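Local coordinates for protein proto-oncogene vav (Homo sapiens, PDB 6NEW) that probably acts as a guanine nucleotide exchange factor for Rac-type GTPases, through a RhoGEF domain followed by PH and zinc-binding C1 domains, at residues K312-F317 / E329-R335; I19-M24 / V174-R178. All coordinates share one frame; numbering follows the deposited sequence.

Contact 1 of 2, residues K312-F317 / E329-R335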
ATOM      1  N   LYS A 312      -4.667  36.799 -12.702  1.00 54.70           N
ATOM      2  CA  LYS A 312      -5.025  35.409 -13.010  1.00 51.69           C
ATOM      3  C   LYS A 312      -4.449  34.941 -14.337  1.00 52.52           C
ATOM      4  O   LYS A 312      -4.402  35.729 -15.281  1.00 53.78           O
ATOM      5  CB  LYS A 312      -6.539  35.180 -12.912  1.00 55.17           C
ATOM      6  CG  LYS A 312      -6.921  34.806 -11.483  1.00 68.01           C
ATOM      7  CD  LYS A 312      -8.378  34.988 -11.129  1.00 74.21           C
ATOM      8  CE  LYS A 312      -8.558  35.141  -9.629  1.00 77.91           C
ATOM      9  NZ  LYS A 312      -8.410  33.856  -8.889  1.00 77.25           N
ATOM     10  N   TRP A 313      -3.897  33.702 -14.361  1.00 45.60           N
ATOM     11  CA  TRP A 313      -3.255  33.042 -15.512  1.00 43.37           C
ATOM     12  C   TRP A 313      -1.822  33.555 -15.833  1.00 46.01           C
ATOM     13  O   TRP A 313      -1.279  33.228 -16.894  1.00 44.76           O
ATOM     14  CB  TRP A 313      -4.144  33.086 -16.776  1.00 42.69           C
ATOM     15  CG  TRP A 313      -5.352  32.204 -16.722  1.00 43.88           C
ATOM     16  CD1 TRP A 313      -6.659  32.598 -16.728  1.00 48.41           C
ATOM     17  CD2 TRP A 313      -5.363  30.773 -16.690  1.00 42.31           C
ATOM     18  NE1 TRP A 313      -7.486  31.501 -16.703  1.00 47.70           N
ATOM     19  CE2 TRP A 313      -6.717  30.365 -16.679  1.00 47.33           C
ATOM     20  CE3 TRP A 313      -4.357  29.788 -16.678  1.00 41.69           C
ATOM     21  CZ2 TRP A 313      -7.090  29.016 -16.666  1.00 45.27           C
ATOM     22  CZ3 TRP A 313      -4.728  28.456 -16.652  1.00 42.31           C
ATOM     23  CH2 TRP A 313      -6.080  28.080 -16.638  1.00 43.74           C
ATOM     24  N   SER A 314      -1.217  34.347 -14.932  1.00 41.93           N
ATOM     25  CA  SER A 314       0.126  34.904 -15.134  1.00 40.54           C
ATOM     26  C   SER A 314       1.208  34.089 -14.397  1.00 41.84           C
ATOM     27  O   SER A 314       2.402  34.340 -14.576  1.00 41.31           O
ATOM     28  CB  SER A 314       0.173  36.361 -14.679  1.00 43.98           C
ATOM     29  OG  SER A 314       0.151  36.457 -13.262  1.00 47.58           O
ATOM     30  N   HIS A 315       0.789  33.126 -13.580  1.00 35.85           N
ATOM     31  CA  HIS A 315       1.693  32.315 -12.789  1.00 35.02           C
ATOM     32  C   HIS A 315       2.312  31.188 -13.606  1.00 39.00           C
ATOM     33  O   HIS A 315       1.631  30.233 -13.987  1.00 38.09           O
ATOM     34  CB  HIS A 315       0.981  31.828 -11.535  1.00 36.00           C
ATOM     35  CG  HIS A 315       0.271  32.933 -10.831  1.00 41.04           C
ATOM     36  ND1 HIS A 315      -1.063  33.209 -11.086  1.00 43.58           N
ATOM     37  CD2 HIS A 315       0.752  33.848  -9.962  1.00 43.93           C
ATOM     38  CE1 HIS A 315      -1.363  34.245 -10.325  1.00 44.89           C
ATOM     39  NE2 HIS A 315      -0.298  34.674  -9.641  1.00 45.74           N
ATOM     40  N   MET A 316       3.614  31.336 -13.897  1.00 36.34           N
ATOM     41  CA  MET A 316       4.349  30.398 -14.719  1.00 35.07           C
ATOM     42  C   MET A 316       5.654  29.836 -14.119  1.00 32.67           C
ATOM     43  O   MET A 316       6.269  30.419 -13.238  1.00 32.68           O
ATOM     44  CB  MET A 316       4.645  31.038 -16.097  1.00 39.20           C
ATOM     45  CG  MET A 316       5.904  30.481 -16.739  1.00 43.76           C
ATOM     46  SD  MET A 316       6.569  31.156 -18.257  1.00 50.81           S
ATOM     47  CE  MET A 316       6.740  32.907 -17.821  1.00 48.80           C
ATOM     48  N   PHE A 317       6.055  28.682 -14.658  1.00 25.71           N
ATOM     49  CA  PHE A 317       7.317  27.991 -14.528  1.00 22.99           C
ATOM     50  C   PHE A 317       7.567  27.373 -15.885  1.00 27.95           C
ATOM     51  O   PHE A 317       6.628  27.214 -16.683  1.00 24.91           O
ATOM     52  CB  PHE A 317       7.389  26.992 -13.378  1.00 22.22           C
ATOM     53  CG  PHE A 317       6.481  25.790 -13.361  1.00 20.56           C
ATOM     54  CD1 PHE A 317       6.837  24.615 -14.026  1.00 21.18           C
ATOM     55  CD2 PHE A 317       5.331  25.782 -12.577  1.00 21.93           C
ATOM     56  CE1 PHE A 317       6.019  23.480 -13.964  1.00 19.59           C
ATOM     57  CE2 PHE A 317       4.525  24.642 -12.499  1.00 22.36           C
ATOM     58  CZ  PHE A 317       4.858  23.510 -13.211  1.00 18.53           C
ATOM     59  N   GLU A 329       6.159  26.635 -21.472  1.00 31.12           N
ATOM     60  CA  GLU A 329       5.833  27.658 -20.471  1.00 30.48           C
ATOM     61  C   GLU A 329       4.478  27.225 -19.948  1.00 29.60           C
ATOM     62  O   GLU A 329       3.552  27.036 -20.735  1.00 27.18           O
ATOM     63  CB  GLU A 329       5.714  29.062 -21.082  1.00 32.99           C
ATOM     64  CG  GLU A 329       6.992  29.649 -21.661  1.00 43.62           C
ATOM     65  CD  GLU A 329       6.879  31.142 -21.924  1.00 71.91           C
ATOM     66  OE1 GLU A 329       5.773  31.593 -22.303  1.00 46.58           O
ATOM     67  OE2 GLU A 329       7.891  31.862 -21.759  1.00 78.19           O
ATOM     68  N   LEU A 330       4.385  27.001 -18.645  1.00 25.34           N
ATOM     69  CA  LEU A 330       3.188  26.460 -18.038  1.00 24.91           C
ATOM     70  C   LEU A 330       2.545  27.520 -17.195  1.00 29.37           C
ATOM     71  O   LEU A 330       3.152  27.998 -16.229  1.00 29.53           O
ATOM     72  CB  LEU A 330       3.546  25.184 -17.214  1.00 24.16           C
ATOM     73  CG  LEU A 330       3.507  23.792 -17.904  1.00 28.71           C
ATOM     74  CD1 LEU A 330       4.229  23.769 -19.211  1.00 28.91           C
ATOM     75  CD2 LEU A 330       4.144  22.752 -17.036  1.00 31.29           C
ATOM     76  N   PHE A 331       1.310  27.900 -17.566  1.00 25.70           N
ATOM     77  CA  PHE A 331       0.574  28.956 -16.858  1.00 26.47           C
ATOM     78  C   PHE A 331      -0.593  28.396 -16.068  1.00 30.80           C
ATOM     79  O   PHE A 331      -1.430  27.674 -16.617  1.00 28.82           O
ATOM     80  CB  PHE A 331       0.086  30.059 -17.814  1.00 28.07           C
ATOM     81  CG  PHE A 331       1.166  30.778 -18.578  1.00 28.69           C
ATOM     82  CD1 PHE A 331       1.634  30.277 -19.793  1.00 29.44           C
ATOM     83  CD2 PHE A 331       1.667  31.997 -18.123  1.00 31.31           C
ATOM     84  CE1 PHE A 331       2.624  30.953 -20.507  1.00 30.51           C
ATOM     85  CE2 PHE A 331       2.654  32.677 -18.837  1.00 33.39           C
ATOM     86  CZ  PHE A 331       3.137  32.145 -20.016  1.00 30.59           C
ATOM     87  N   PHE A 332      -0.640  28.749 -14.787  1.00 27.83           N
ATOM     88  CA  PHE A 332      -1.682  28.342 -13.852  1.00 28.10           C
ATOM     89  C   PHE A 332      -2.534  29.567 -13.467  1.00 33.63           C
ATOM     90  O   PHE A 332      -2.030  30.701 -13.527  1.00 33.93           O
ATOM     91  CB  PHE A 332      -1.069  27.616 -12.635  1.00 28.82           C
ATOM     92  CG  PHE A 332      -0.334  26.394 -13.129  1.00 28.63           C
ATOM     93  CD1 PHE A 332      -1.026  25.231 -13.448  1.00 30.09           C
ATOM     94  CD2 PHE A 332       1.034  26.447 -13.407  1.00 28.93           C
ATOM     95  CE1 PHE A 332      -0.361  24.142 -13.999  1.00 29.20           C
ATOM     96  CE2 PHE A 332       1.682  25.370 -13.985  1.00 30.00           C
ATOM     97  CZ  PHE A 332       0.990  24.210 -14.248  1.00 27.55           C
ATOM     98  N   LYS A 333      -3.826  29.344 -13.148  1.00 31.48           N
ATOM     99  CA  LYS A 333      -4.749  30.428 -12.817  1.00 34.56           C
ATOM    100  C   LYS A 333      -4.321  31.191 -11.568  1.00 41.21           C
ATOM    101  O   LYS A 333      -4.354  32.417 -11.590  1.00 42.87           O
ATOM    102  CB  LYS A 333      -6.209  29.956 -12.737  1.00 37.86           C
ATOM    103  CG  LYS A 333      -7.185  31.030 -13.197  1.00 54.76           C
ATOM    104  CD  LYS A 333      -8.633  30.640 -13.007  1.00 69.20           C
ATOM    105  CE  LYS A 333      -9.520  31.604 -13.758  1.00 85.91           C
ATOM    106  NZ  LYS A 333     -10.855  31.748 -13.121  1.00 97.20           N
ATOM    107  N   THR A 334      -3.837  30.486 -10.534  1.00 38.45           N
ATOM    108  CA  THR A 334      -3.374  31.089  -9.281  1.00 39.60           C
ATOM    109  C   THR A 334      -1.913  30.768  -8.965  1.00 45.07           C
ATOM    110  O   THR A 334      -1.307  29.902  -9.605  1.00 42.50           O
ATOM    111  CB  THR A 334      -4.253  30.656  -8.098  1.00 46.75           C
ATOM    112  OG1 THR A 334      -4.089  29.258  -7.852  1.00 46.45           O
ATOM    113  CG2 THR A 334      -5.721  31.012  -8.284  1.00 48.73           C
ATOM    114  N   ARG A 335      -1.368  31.465  -7.942  1.00 44.69           N
ATOM    115  CA  ARG A 335      -0.012  31.309  -7.425  1.00 44.24           C
ATOM    116  C   ARG A 335       0.074  29.983  -6.658  1.00 47.14           C
ATOM    117  O   ARG A 335       1.095  29.306  -6.741  1.00 46.23           O
ATOM    118  CB  ARG A 335       0.337  32.505  -6.505  1.00 49.13           C
ATOM    119  CG  ARG A 335       1.654  32.419  -5.736  1.00 66.72           C
ATOM    120  CD  ARG A 335       2.831  32.952  -6.527  1.00 83.57           C
ATOM    121  NE  ARG A 335       4.063  32.895  -5.738  1.00 94.08           N
ATOM    122  CZ  ARG A 335       4.504  33.867  -4.941  1.00106.42           C
ATOM    123  NH1 ARG A 335       3.819  35.001  -4.819  1.00100.08           N
ATOM    124  NH2 ARG A 335       5.633  33.714  -4.261  1.00 81.63           N
TER

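Contact 2 of 2, residues I19-M24 / V174-R178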
ATOM      1  N   ILE A  19     -15.152  -3.035  17.084  1.00 93.83           N
ATOM      2  CA  ILE A  19     -15.561  -4.437  16.787  1.00 93.26           C
ATOM      3  C   ILE A  19     -14.499  -5.469  17.266  1.00 94.67           C
ATOM      4  O   ILE A  19     -14.857  -6.456  17.921  1.00 95.30           O
ATOM      5  CB  ILE A  19     -16.024  -4.678  15.303  1.00 95.42           C
ATOM      6  CG1 ILE A  19     -16.839  -5.978  15.156  1.00 97.18           C
ATOM      7  CG2 ILE A  19     -14.900  -4.609  14.264  1.00 93.11           C
ATOM      8  CD1 ILE A  19     -18.300  -5.765  15.379  1.00107.58           C
ATOM      9  N   TYR A  20     -13.213  -5.186  16.994  1.00 87.85           N
ATOM     10  CA  TYR A  20     -12.061  -5.987  17.395  1.00 85.82           C
ATOM     11  C   TYR A  20     -11.901  -5.910  18.925  1.00 90.97           C
ATOM     12  O   TYR A  20     -11.614  -6.929  19.545  1.00 90.89           O
ATOM     13  CB  TYR A  20     -10.787  -5.496  16.660  1.00 83.54           C
ATOM     14  CG  TYR A  20      -9.495  -6.161  17.098  1.00 82.66           C
ATOM     15  CD1 TYR A  20      -8.766  -5.670  18.178  1.00 84.39           C
ATOM     16  CD2 TYR A  20      -8.986  -7.263  16.414  1.00 81.95           C
ATOM     17  CE1 TYR A  20      -7.588  -6.284  18.595  1.00 84.02           C
ATOM     18  CE2 TYR A  20      -7.794  -7.870  16.808  1.00 81.77           C
ATOM     19  CZ  TYR A  20      -7.102  -7.381  17.905  1.00 87.17           C
ATOM     20  OH  TYR A  20      -5.934  -7.968  18.321  1.00 84.00           O
ATOM     21  N   GLU A  21     -12.101  -4.711  19.523  1.00 88.49           N
ATOM     22  CA  GLU A  21     -11.995  -4.477  20.971  1.00 89.93           C
ATOM     23  C   GLU A  21     -13.064  -5.251  21.757  1.00 96.79           C
ATOM     24  O   GLU A  21     -12.751  -5.834  22.798  1.00 97.17           O
ATOM     25  CB  GLU A  21     -12.054  -2.974  21.294  1.00 91.72           C
ATOM     26  N   ASP A  22     -14.314  -5.276  21.233  1.00 95.03           N
ATOM     27  CA  ASP A  22     -15.461  -5.987  21.810  1.00 97.21           C
ATOM     28  C   ASP A  22     -15.251  -7.493  21.667  1.00100.60           C
ATOM     29  O   ASP A  22     -15.601  -8.245  22.576  1.00102.09           O
ATOM     30  CB  ASP A  22     -16.779  -5.558  21.130  1.00100.17           C
ATOM     31  CG  ASP A  22     -18.060  -6.053  21.795  1.00113.58           C
ATOM     32  OD1 ASP A  22     -17.991  -6.526  22.954  1.00116.28           O
ATOM     33  OD2 ASP A  22     -19.138  -5.933  21.170  1.00118.50           O
ATOM     34  N   LEU A  23     -14.661  -7.918  20.535  1.00 94.57           N
ATOM     35  CA  LEU A  23     -14.341  -9.314  20.231  1.00 93.85           C
ATOM     36  C   LEU A  23     -13.217  -9.817  21.154  1.00 96.89           C
ATOM     37  O   LEU A  23     -13.283 -10.952  21.620  1.00 97.21           O
ATOM     38  CB  LEU A  23     -13.921  -9.437  18.753  1.00 91.68           C
ATOM     39  CG  LEU A  23     -13.795 -10.843  18.175  1.00 96.03           C
ATOM     40  CD1 LEU A  23     -14.377 -10.900  16.797  1.00 95.53           C
ATOM     41  CD2 LEU A  23     -12.355 -11.266  18.086  1.00 96.74           C
ATOM     42  N   MET A  24     -12.193  -8.974  21.409  1.00 92.41           N
ATOM     43  CA  MET A  24     -11.042  -9.313  22.252  1.00 91.91           C
ATOM     44  C   MET A  24     -11.233  -8.968  23.740  1.00 99.56           C
ATOM     45  O   MET A  24     -10.314  -9.204  24.531  1.00 99.28           O
ATOM     46  CB  MET A  24      -9.738  -8.696  21.706  1.00 91.35           C
ATOM     47  CG  MET A  24      -9.368  -9.145  20.300  1.00 92.55           C
ATOM     48  SD  MET A  24      -9.118 -10.923  20.092  1.00 96.43           S
ATOM     49  CE  MET A  24      -8.816 -10.988  18.368  1.00 90.96           C
ATOM     50  N   VAL A 174     -12.429  -7.717  11.015  1.00 64.94           N
ATOM     51  CA  VAL A 174     -11.566  -8.232  12.083  1.00 63.72           C
ATOM     52  C   VAL A 174     -10.160  -8.635  11.541  1.00 64.75           C
ATOM     53  O   VAL A 174      -9.185  -8.186  12.153  1.00 63.76           O
ATOM     54  CB  VAL A 174     -12.248  -9.363  12.919  1.00 68.91           C
ATOM     55  CG1 VAL A 174     -11.330  -9.876  14.028  1.00 68.33           C
ATOM     56  CG2 VAL A 174     -13.580  -8.896  13.500  1.00 70.47           C
ATOM     57  N   PRO A 175     -10.004  -9.422  10.432  1.00 59.74           N
ATOM     58  CA  PRO A 175      -8.648  -9.800   9.983  1.00 58.74           C
ATOM     59  C   PRO A 175      -7.700  -8.646   9.631  1.00 64.44           C
ATOM     60  O   PRO A 175      -6.496  -8.782   9.865  1.00 63.10           O
ATOM     61  CB  PRO A 175      -8.912 -10.708   8.777  1.00 60.05           C
ATOM     62  CG  PRO A 175     -10.276 -11.222   8.985  1.00 65.30           C
ATOM     63  CD  PRO A 175     -11.020 -10.066   9.577  1.00 61.19           C
ATOM     64  N   MET A 176      -8.223  -7.515   9.093  1.00 63.17           N
ATOM     65  CA  MET A 176      -7.393  -6.347   8.771  1.00 62.69           C
ATOM     66  C   MET A 176      -6.849  -5.768  10.075  1.00 64.83           C
ATOM     67  O   MET A 176      -5.650  -5.510  10.177  1.00 64.19           O
ATOM     68  CB  MET A 176      -8.160  -5.263   7.968  1.00 66.06           C
ATOM     69  CG  MET A 176      -7.234  -4.142   7.431  1.00 69.97           C
ATOM     70  SD  MET A 176      -7.970  -2.518   7.053  1.00 75.79           S
ATOM     71  CE  MET A 176      -8.190  -1.858   8.737  1.00 73.97           C
ATOM     72  N   GLN A 177      -7.727  -5.624  11.081  1.00 60.35           N
ATOM     73  CA  GLN A 177      -7.379  -5.089  12.391  1.00 59.64           C
ATOM     74  C   GLN A 177      -6.374  -5.951  13.145  1.00 59.25           C
ATOM     75  O   GLN A 177      -5.495  -5.390  13.788  1.00 57.58           O
ATOM     76  CB  GLN A 177      -8.630  -4.814  13.225  1.00 62.91           C
ATOM     77  CG  GLN A 177      -9.382  -3.607  12.713  1.00 79.33           C
ATOM     78  CD  GLN A 177     -10.701  -3.451  13.368  1.00105.92           C
ATOM     79  OE1 GLN A 177     -10.871  -2.526  14.125  1.00104.43           O
ATOM     80  NE2 GLN A 177     -11.651  -4.335  13.088  1.00 98.78           N
ATOM     81  N   ARG A 178      -6.458  -7.292  13.017  1.00 53.45           N
ATOM     82  CA  ARG A 178      -5.538  -8.215  13.684  1.00 51.57           C
ATOM     83  C   ARG A 178      -4.093  -8.102  13.198  1.00 52.25           C
ATOM     84  O   ARG A 178      -3.197  -7.925  14.032  1.00 51.72           O
ATOM     85  CB  ARG A 178      -6.030  -9.674  13.616  1.00 47.80           C
ATOM     86  CG  ARG A 178      -5.133 -10.676  14.349  1.00 50.75           C
ATOM     87  CD  ARG A 178      -5.249 -10.561  15.865  1.00 50.60           C
ATOM     88  NE  ARG A 178      -4.334 -11.475  16.551  1.00 48.62           N
ATOM     89  CZ  ARG A 178      -3.895 -11.285  17.790  1.00 59.30           C
ATOM     90  NH1 ARG A 178      -4.262 -10.218  18.480  1.00 46.79           N
ATOM     91  NH2 ARG A 178      -3.064 -12.162  18.338  1.00 44.52           N
TER
HETATM   92  O   HOH W   1     -13.333  -1.157  14.919  1.00 86.29           O

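Contact 1 of 2, residues K312-F317 / E329-R335
Phe317 and Leu330 pair through their backbones in this antiparallel hairpin, as do His315 and Phe332. Phe332 N gives a nearly straight bond of 2.8 Å to His315 O, and Leu330 N reaches Phe317 O at 3.0 Å; the return bond from Phe317 N to Leu330 O is weak. Trp313 O is bonded to Lys265 NZ, and Met316 O to Lys338 NZ. Beyond the strands, Lys333 O takes two donors: Trp313 N at 3.1 Å, tilted 27° from the carbonyl plane, and, weakly, ring atom ND1 of His315. Asn310 OD1 is bonded to NE2 of that imidazole, so both ring nitrogens have partners, while the peptide joining Thr334 to Arg335 lies over one ring face. Trp313 turns its indole over the Lys333 chain, CG of the lysine sitting 3.6 Å from the centroid of the five-membered ring in a CH-pi contact; Phe331 O meets the indole edge. On the sheet face of Met316 and Phe331, CB of the methionine lies over the phenyl ring, and SD completes a Met-aromatic contact obliquely, 4.6 Å from the ring centroid. Phe317 CG sits between backbone N and carbonyl carbon (chi1 63°), which brings the ring end in to Leu330 and to the Phe332 ring, nearly parallel but slid aside, CE2 to CE2 3.3 Å. Glu329 OE1 is bonded to Thr258 OG1, and Ser314 OG to Lys311 O. Helix 335-352, N-capped by Thr334, packs Trp341 and Phe345 against the Phe317, Leu330 and Phe332 face, as in the PH fold, and strand 249-258 pairs with the other edge of strand 327-332.

Contact 2 of 2, residues I19-M24 / V174-R178
The CA atoms of Tyr20 and Val174, 5.8 Å apart, are the closest pair across two short helical segments that cross almost at right angles (-85°), their axes 10.2 Å apart. Tyr20 fills the space between them: CG stands anti to the backbone N (chi1 174°), which sends the phenol along the 174-178 helix to Arg178. There NH1 donates to the phenolic oxygen OH over 2.8 Å at 147°, with the oxygen in the guanidinium plane. Ring and guanidinium are nearly coplanar; Arg178 CD meets the ring at its edge, 3.8 Å from CE2, and Met24 CG lies over one face. Gln177 lies alongside the tyrosine, pointing the opposite way, its NE2 3.5 Å from Ile19 CG2 and bonded to Met173 O, while its OE1 accepts a bond from a water that in turn receives a weak one from Ile19 N. Leu23 CD1 and Val174 CG2 touch tip to tip at 3.9 Å. With Tyr20 replaced by an alanine, a gap between Val174, Gln177 and Met24 is likely to open, and Arg178 NH1 would probably lose its phenolic partner. The arrangement is consistent with the autoinhibitory helix of Vav proteins, whose tyrosine inserts into the GTPase-binding surface of the RhoGEF domain. Arg178 is also held by a salt bridge from NH2 to Glu52 and by weak bonds to Thr51 and Tyr182. Helix 37-71 packs against both segments, Tyr55 touching Met24, Pro175 and Arg178 and Thr58 touching Leu23, while helix 125-131 packs on Pro175 and Met176.

The two contacts share no element and lie on opposite sides of the chain's centre, their own centres about 50 Å apart and their nearest atoms about 35 Å. Each is partly buried. Contact 1 joins neighbouring strands of one PH-domain hairpin, so backbone bonds dominate, with an aromatic face turned to the helix and lysines at the exposed loop end. Contact 2 brings together helices 150 residues apart in sequence, and here the direct contacts are made by side chains, one phenol-guanidinium bond and a few apolar touches, with a water bridging besides. The first belongs to the domain's own sheet; the second docks an N-terminal helix on the helical RhoGEF domain.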